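Local atomic coordinates of phage-related protein (Bordetella bronchiseptica RB50, PDB entry 3BJQ), a protein that is of unknown detailed function but probably serves as a phage major capsid (coat) protein, encoded in the Bordetella bronchiseptica genome. Residues V143-S148 with E309-P314. Numbering follows the deposited sequence.
Sequences VKLVGS and EDAGLP
Glu309 pairs with Lys144 in a parallel bridge, its N and O bonded to Val143 and Leu145, and this pair illustrates how such a bridge ends where two strands run out into loops. Glu309 N donates to Val143 O over 2.8 Å, and Glu309 O in turn accepts from Leu145 N in a nearly straight bond, 174° at the hydrogen. One residue of the later segment thus grips the two residues flanking Lys144, as parallel pairing requires. Val143 O has a second donor, a water in a weak bond that also donates to Glu309 OE2 at 2.7 Å and so links the Glu309 carboxylate, in part weakly, to the Val143 carbonyl. A second water does the same farther along, giving one proton to Leu145 O and the other to Asp310 OD2; Leu145 O also accepts from Arg150 NE.

The Lys144 chain crosses the Glu309 side chain obliquely and runs beside that of Asp310. Its CG stands anti to the backbone N (chi1 -167°) and the chain beyond is extended, bringing CD to 3.7 Å from Glu309 OE2 and CE to 3.5 Å from Asp310 OD2. Its ammonium makes no salt bridge with either: NZ remains 4.7 Å from Asp310 OD2, so any attraction is probably a longer-range one. Away from this polar side, Leu145 turns CD1 onto Ala311, 4.0 Å from its CB, and also packs on Ile308 and Trp151.

Past the bridge, Asp310 takes a positive phi (69°) and opens a type I turn closed by Leu313 N on Asp310 O, while Asp310 N is bound by Asp244 OD1. The contact lies at the border of a six-stranded mixed sheet, where strand 142-144 is outermost within the chain and strand 305-309 separates it from strand 245-248.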
loop_
_atom_site.group_PDB
_atom_site.type_symbol
_atom_site.label_atom_id
_atom_site.label_comp_id
_atom_site.label_asym_id
_atom_site.label_seq_id
_atom_site.Cartn_x
_atom_site.Cartn_y
_atom_site.Cartn_z
ATOM N N VAL E 143 -34.820 26.105 41.323
ATOM C CA VAL E 143 -35.321 27.373 41.833
ATOM C C VAL E 143 -36.105 28.039 40.710
ATOM O O VAL E 143 -35.934 27.707 39.537
ATOM C CB VAL E 143 -34.166 28.282 42.336
ATOM C CG1 VAL E 143 -33.443 28.940 41.180
ATOM C CG2 VAL E 143 -34.684 29.325 43.291
ATOM N N LYS E 144 -37.014 28.926 41.082
ATOM C CA LYS E 144 -37.796 29.689 40.135
ATOM C C LYS E 144 -37.648 31.140 40.529
ATOM O O LYS E 144 -38.115 31.547 41.581
ATOM C CB LYS E 144 -39.256 29.279 40.206
ATOM C CG LYS E 144 -40.076 29.785 39.062
ATOM C CD LYS E 144 -41.437 29.151 39.081
ATOM C CE LYS E 144 -42.270 29.652 37.932
ATOM N NZ LYS E 144 -43.613 29.031 37.951
ATOM N N LEU E 145 -36.972 31.913 39.681
ATOM C CA LEU E 145 -36.638 33.282 40.003
ATOM C C LEU E 145 -37.828 34.153 39.695
ATOM O O LEU E 145 -38.374 34.071 38.616
ATOM C CB LEU E 145 -35.389 33.706 39.228
ATOM C CG LEU E 145 -34.137 32.855 39.502
ATOM C CD1 LEU E 145 -32.953 33.432 38.751
ATOM C CD2 LEU E 145 -33.841 32.732 41.004
ATOM N N VAL E 146 -38.220 34.969 40.674
ATOM C CA VAL E 146 -39.383 35.847 40.593
ATOM C C VAL E 146 -38.951 37.299 40.809
ATOM O O VAL E 146 -38.047 37.582 41.612
ATOM C CB VAL E 146 -40.409 35.477 41.687
ATOM C CG1 VAL E 146 -41.558 36.472 41.721
ATOM C CG2 VAL E 146 -40.923 34.063 41.489
ATOM N N GLY E 147 -39.566 38.209 40.061
ATOM C CA GLY E 147 -39.340 39.633 40.250
ATOM C C GLY E 147 -37.888 40.028 40.160
ATOM O O GLY E 147 -37.212 39.670 39.207
ATOM N N SER E 148 -37.410 40.738 41.177
ATOM C CA SER E 148 -36.045 41.276 41.201
ATOM C C SER E 148 -34.929 40.230 41.365
ATOM O O SER E 148 -33.741 40.587 41.333
ATOM C CB SER E 148 -35.946 42.322 42.319
ATOM O OG SER E 148 -36.239 41.721 43.579
ATOM N N GLU E 309 -35.252 28.254 36.849
ATOM C CA GLU E 309 -36.283 28.739 35.936
ATOM C C GLU E 309 -36.403 30.268 35.919
ATOM O O GLU E 309 -36.273 30.925 36.951
ATOM C CB GLU E 309 -37.663 28.220 36.323
ATOM C CG GLU E 309 -37.887 26.749 36.332
ATOM C CD GLU E 309 -39.362 26.435 36.591
ATOM O OE1 GLU E 309 -40.159 26.540 35.628
ATOM O OE2 GLU E 309 -39.714 26.107 37.753
ATOM N N ASP E 310 -36.684 30.804 34.731
ATOM C CA ASP E 310 -37.042 32.213 34.521
ATOM C C ASP E 310 -35.961 33.271 34.745
ATOM O O ASP E 310 -36.270 34.463 34.842
ATOM C CB ASP E 310 -38.328 32.533 35.285
ATOM C CG ASP E 310 -39.498 31.672 34.812
ATOM O OD1 ASP E 310 -39.396 31.138 33.684
ATOM O OD2 ASP E 310 -40.484 31.527 35.567
ATOM N N ALA E 311 -34.701 32.850 34.773
ATOM C CA ALA E 311 -33.595 33.786 34.937
ATOM C C ALA E 311 -33.679 34.939 33.928
ATOM O O ALA E 311 -33.487 36.098 34.274
ATOM C CB ALA E 311 -32.271 33.059 34.804
ATOM N N GLY E 312 -34.023 34.625 32.690
ATOM C CA GLY E 312 -34.008 35.614 31.627
ATOM C C GLY E 312 -35.278 36.383 31.359
ATOM O O GLY E 312 -35.330 37.132 30.393
ATOM N N LEU E 313 -36.303 36.196 32.186
ATOM C CA LEU E 313 -37.565 36.928 32.029
ATOM C C LEU E 313 -37.453 38.335 32.647
ATOM O O LEU E 313 -36.710 38.537 33.615
ATOM C CB LEU E 313 -38.735 36.179 32.687
ATOM C CG LEU E 313 -39.363 34.948 32.026
ATOM C CD1 LEU E 313 -40.463 34.393 32.912
ATOM C CD2 LEU E 313 -39.898 35.246 30.605
ATOM N N PRO E 314 -38.192 39.315 32.092
ATOM C CA PRO E 314 -38.192 40.668 32.647
ATOM C C PRO E 314 -38.565 40.671 34.116
ATOM O O PRO E 314 -39.457 39.920 34.513
ATOM C CB PRO E 314 -39.271 41.387 31.829
ATOM C CG PRO E 314 -39.330 40.655 30.560
ATOM C CD PRO E 314 -39.064 39.218 30.905
HETATM O O HOH W 1 -37.831 25.587 39.548
HETATM O O HOH W 2 -40.836 33.144 37.925
#